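Long-range contact in translation initiation factor eIF-2B (Pyrococcus horikoshii, PDB 1VB5), which probably promotes exchange of GDP for GTP on initiation factor 2, as a regulatory-type subunit of the archaeal factor 2B: residues P213-F223 with Y258-V269. Sequence-based numbering, arbitrary orientation.
Sequences PFYVAAETYKF and YVRGIITELGIV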
# COMPACT_ATOMS: atom_id res chain seq x y z
N PRO B 213 -5.09 -18.16 -4.11
CA PRO B 213 -4.49 -18.85 -2.96
C PRO B 213 -3.31 -18.10 -2.37
O PRO B 213 -2.36 -17.74 -3.07
CB PRO B 213 -4.12 -20.23 -3.52
CG PRO B 213 -4.18 -20.06 -5.02
CD PRO B 213 -5.27 -19.08 -5.24
N PHE B 214 -3.39 -17.86 -1.07
CA PHE B 214 -2.39 -17.11 -0.32
C PHE B 214 -1.57 -18.02 0.59
O PHE B 214 -2.08 -18.54 1.58
CB PHE B 214 -3.12 -16.05 0.52
CG PHE B 214 -2.22 -15.01 1.13
CD1 PHE B 214 -1.94 -13.83 0.45
CD2 PHE B 214 -1.72 -15.18 2.42
CE1 PHE B 214 -1.19 -12.83 1.05
CE2 PHE B 214 -0.96 -14.18 3.03
CZ PHE B 214 -0.69 -13.00 2.34
N TYR B 215 -0.28 -18.19 0.28
CA TYR B 215 0.58 -19.03 1.10
C TYR B 215 1.65 -18.24 1.83
O TYR B 215 2.16 -17.24 1.33
CB TYR B 215 1.27 -20.11 0.24
CG TYR B 215 0.36 -21.23 -0.20
CD1 TYR B 215 -0.48 -21.08 -1.32
CD2 TYR B 215 0.32 -22.44 0.50
CE1 TYR B 215 -1.32 -22.13 -1.72
CE2 TYR B 215 -0.51 -23.48 0.10
CZ TYR B 215 -1.32 -23.32 -1.01
OH TYR B 215 -2.11 -24.38 -1.41
N VAL B 216 1.97 -18.71 3.03
CA VAL B 216 2.98 -18.08 3.86
C VAL B 216 4.14 -19.06 4.04
O VAL B 216 3.93 -20.23 4.36
CB VAL B 216 2.40 -17.73 5.24
CG1 VAL B 216 3.51 -17.18 6.15
CG2 VAL B 216 1.28 -16.71 5.09
N ALA B 217 5.36 -18.58 3.82
CA ALA B 217 6.54 -19.43 3.97
C ALA B 217 7.21 -19.09 5.29
O ALA B 217 7.69 -17.97 5.49
CB ALA B 217 7.51 -19.18 2.82
N ALA B 218 7.23 -20.05 6.21
CA ALA B 218 7.84 -19.82 7.51
C ALA B 218 8.47 -21.07 8.10
O ALA B 218 7.79 -22.06 8.33
CB ALA B 218 6.80 -19.27 8.48
N GLU B 219 9.78 -21.03 8.34
CA GLU B 219 10.45 -22.17 8.94
C GLU B 219 9.91 -22.30 10.36
O GLU B 219 9.44 -21.32 10.95
CB GLU B 219 11.97 -21.97 8.97
CG GLU B 219 12.63 -21.97 7.61
CD GLU B 219 12.69 -20.59 6.97
OE1 GLU B 219 11.91 -19.71 7.38
OE2 GLU B 219 13.52 -20.39 6.06
N THR B 220 10.00 -23.51 10.90
CA THR B 220 9.53 -23.79 12.24
C THR B 220 10.10 -22.88 13.34
O THR B 220 9.43 -22.61 14.33
CB THR B 220 9.81 -25.28 12.58
OG1 THR B 220 8.78 -26.09 11.99
CG2 THR B 220 9.87 -25.51 14.07
N TYR B 221 11.33 -22.40 13.16
CA TYR B 221 11.91 -21.54 14.18
C TYR B 221 11.30 -20.14 14.14
O TYR B 221 11.71 -19.25 14.89
CB TYR B 221 13.45 -21.49 14.05
CG TYR B 221 13.98 -20.85 12.79
CD1 TYR B 221 14.00 -19.46 12.64
CD2 TYR B 221 14.45 -21.63 11.74
CE1 TYR B 221 14.48 -18.87 11.48
CE2 TYR B 221 14.93 -21.05 10.57
CZ TYR B 221 14.93 -19.67 10.44
OH TYR B 221 15.38 -19.09 9.27
N LYS B 222 10.31 -19.94 13.27
CA LYS B 222 9.63 -18.65 13.18
C LYS B 222 8.26 -18.73 13.86
O LYS B 222 7.53 -17.74 13.92
CB LYS B 222 9.47 -18.22 11.72
CG LYS B 222 10.80 -17.82 11.09
CD LYS B 222 10.66 -17.46 9.62
CE LYS B 222 11.93 -16.79 9.11
NZ LYS B 222 11.81 -16.39 7.69
N PHE B 223 7.93 -19.91 14.38
CA PHE B 223 6.68 -20.11 15.09
C PHE B 223 6.93 -19.75 16.56
O PHE B 223 7.84 -20.30 17.18
CB PHE B 223 6.23 -21.58 15.01
CG PHE B 223 5.63 -21.97 13.68
CD1 PHE B 223 6.35 -21.82 12.50
CD2 PHE B 223 4.36 -22.53 13.62
CE1 PHE B 223 5.81 -22.22 11.28
CE2 PHE B 223 3.81 -22.93 12.40
CZ PHE B 223 4.54 -22.78 11.22
N TYR B 258 -7.28 -16.09 6.00
CA TYR B 258 -6.92 -15.60 4.67
C TYR B 258 -5.68 -16.35 4.17
O TYR B 258 -5.15 -16.04 3.10
CB TYR B 258 -6.62 -14.10 4.71
CG TYR B 258 -7.79 -13.27 5.19
CD1 TYR B 258 -7.72 -12.58 6.40
CD2 TYR B 258 -8.96 -13.17 4.44
CE1 TYR B 258 -8.79 -11.81 6.85
CE2 TYR B 258 -10.03 -12.40 4.87
CZ TYR B 258 -9.94 -11.72 6.08
OH TYR B 258 -10.98 -10.92 6.50
N VAL B 259 -5.22 -17.33 4.95
CA VAL B 259 -4.04 -18.11 4.61
C VAL B 259 -4.38 -19.55 4.21
O VAL B 259 -5.01 -20.28 4.99
CB VAL B 259 -3.06 -18.15 5.81
CG1 VAL B 259 -1.82 -18.97 5.46
CG2 VAL B 259 -2.68 -16.73 6.22
N ARG B 260 -3.99 -19.95 3.00
CA ARG B 260 -4.24 -21.31 2.51
C ARG B 260 -3.42 -22.28 3.36
O ARG B 260 -3.92 -23.29 3.84
CB ARG B 260 -3.78 -21.48 1.06
CG ARG B 260 -4.73 -21.03 -0.04
CD ARG B 260 -6.01 -21.82 -0.06
NE ARG B 260 -6.94 -21.34 0.96
CZ ARG B 260 -8.01 -22.00 1.36
NH1 ARG B 260 -8.30 -23.18 0.83
NH2 ARG B 260 -8.79 -21.47 2.30
N GLY B 261 -2.13 -21.97 3.51
CA GLY B 261 -1.25 -22.82 4.29
C GLY B 261 0.06 -22.14 4.60
O GLY B 261 0.39 -21.11 4.00
N ILE B 262 0.80 -22.70 5.55
CA ILE B 262 2.11 -22.18 5.93
C ILE B 262 3.13 -23.23 5.51
O ILE B 262 3.09 -24.39 5.96
CB ILE B 262 2.19 -21.96 7.45
CG1 ILE B 262 1.07 -21.00 7.88
CG2 ILE B 262 3.57 -21.40 7.82
CD1 ILE B 262 0.91 -20.82 9.36
N ILE B 263 4.03 -22.84 4.61
CA ILE B 263 5.06 -23.73 4.09
C ILE B 263 6.21 -23.83 5.07
O ILE B 263 6.92 -22.85 5.30
CB ILE B 263 5.58 -23.23 2.73
CG1 ILE B 263 4.40 -22.92 1.80
CG2 ILE B 263 6.48 -24.28 2.09
CD1 ILE B 263 4.78 -22.23 0.51
N THR B 264 6.39 -25.00 5.67
CA THR B 264 7.48 -25.19 6.63
C THR B 264 8.43 -26.25 6.08
O THR B 264 8.13 -26.91 5.09
CB THR B 264 6.97 -25.68 8.00
OG1 THR B 264 6.56 -27.05 7.89
CG2 THR B 264 5.80 -24.83 8.47
N GLU B 265 9.57 -26.42 6.75
CA GLU B 265 10.55 -27.41 6.32
C GLU B 265 10.03 -28.82 6.59
O GLU B 265 10.60 -29.79 6.12
CB GLU B 265 11.90 -27.19 7.04
CG GLU B 265 11.89 -27.52 8.53
CD GLU B 265 11.40 -26.38 9.40
OE1 GLU B 265 10.63 -25.52 8.91
OE2 GLU B 265 11.77 -26.36 10.59
N LEU B 266 8.94 -28.91 7.36
CA LEU B 266 8.32 -30.19 7.69
C LEU B 266 7.09 -30.45 6.83
O LEU B 266 6.42 -31.47 6.97
CB LEU B 266 7.89 -30.21 9.16
CG LEU B 266 8.98 -29.97 10.22
CD1 LEU B 266 8.35 -29.88 11.61
CD2 LEU B 266 10.00 -31.09 10.16
N GLY B 267 6.80 -29.52 5.92
CA GLY B 267 5.64 -29.68 5.06
C GLY B 267 4.70 -28.49 5.20
O GLY B 267 4.92 -27.61 6.03
N ILE B 268 3.65 -28.46 4.40
CA ILE B 268 2.69 -27.37 4.45
C ILE B 268 1.65 -27.62 5.54
O ILE B 268 0.91 -28.59 5.49
CB ILE B 268 2.00 -27.19 3.09
CG1 ILE B 268 3.07 -26.97 2.00
CG2 ILE B 268 1.01 -26.02 3.15
CD1 ILE B 268 2.53 -26.82 0.59
N VAL B 269 1.63 -26.74 6.53
CA VAL B 269 0.71 -26.82 7.66
C VAL B 269 -0.52 -25.92 7.44
O VAL B 269 -0.43 -24.86 6.80
CB VAL B 269 1.44 -26.40 8.96
CG1 VAL B 269 2.22 -25.12 8.74
CG2 VAL B 269 0.45 -26.15 10.07
O HOH W 1 -5.97 -18.25 0.55
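Val216 is held to the neighbouring strand through both its backbone N and its backbone O: N donates to Gly261 O at 3.0 Å, nearly straight (174°), and O accepts from Ile263 N. Ala218 N continues the parallel pairing to Ile263 O, and before it Arg260 N reaches Phe214 O at 2.8 Å. A water that bonds Phe214 N and Arg260 NE adds a bridge at this end.

Apolar contacts line both faces of the sheet. On one, Arg260 CB sits over a face of the Tyr215 ring, 3.8 Å from its centroid, a CH-pi contact; Ile268 CG2 lies at the ring edge, and Gly261, lacking a side chain, leaves the ring close to the backbone. On the other, Val216 and Val259 lie crosswise, their short methyl branches letting Val216 CG2 come 3.9 Å from Val259 CG1. Farther along, Phe223 brings CZ to Ile262 CG2 (3.8 Å) and Thr264 CG2.

Beyond the strands, a kink about CB-CG of Glu265 (chi2 -84°) swings the carboxylate back to the backbone of Thr220, and OE1 takes Thr220 N on its syn lone pair at 2.9 Å. Thr264 OG1 meanwhile accepts from Leu266 N, an ST turn within the type I beta turn from Thr264 to Gly267, whose backbone would jam a CB against the preceding carbonyl.

Strand 214-217, flanked by 180-183 and 261-264, thus belongs to the parallel part of a Rossmann-like sheet, to which hairpin 261-269 adds an antiparallel strand, the outermost of this chain.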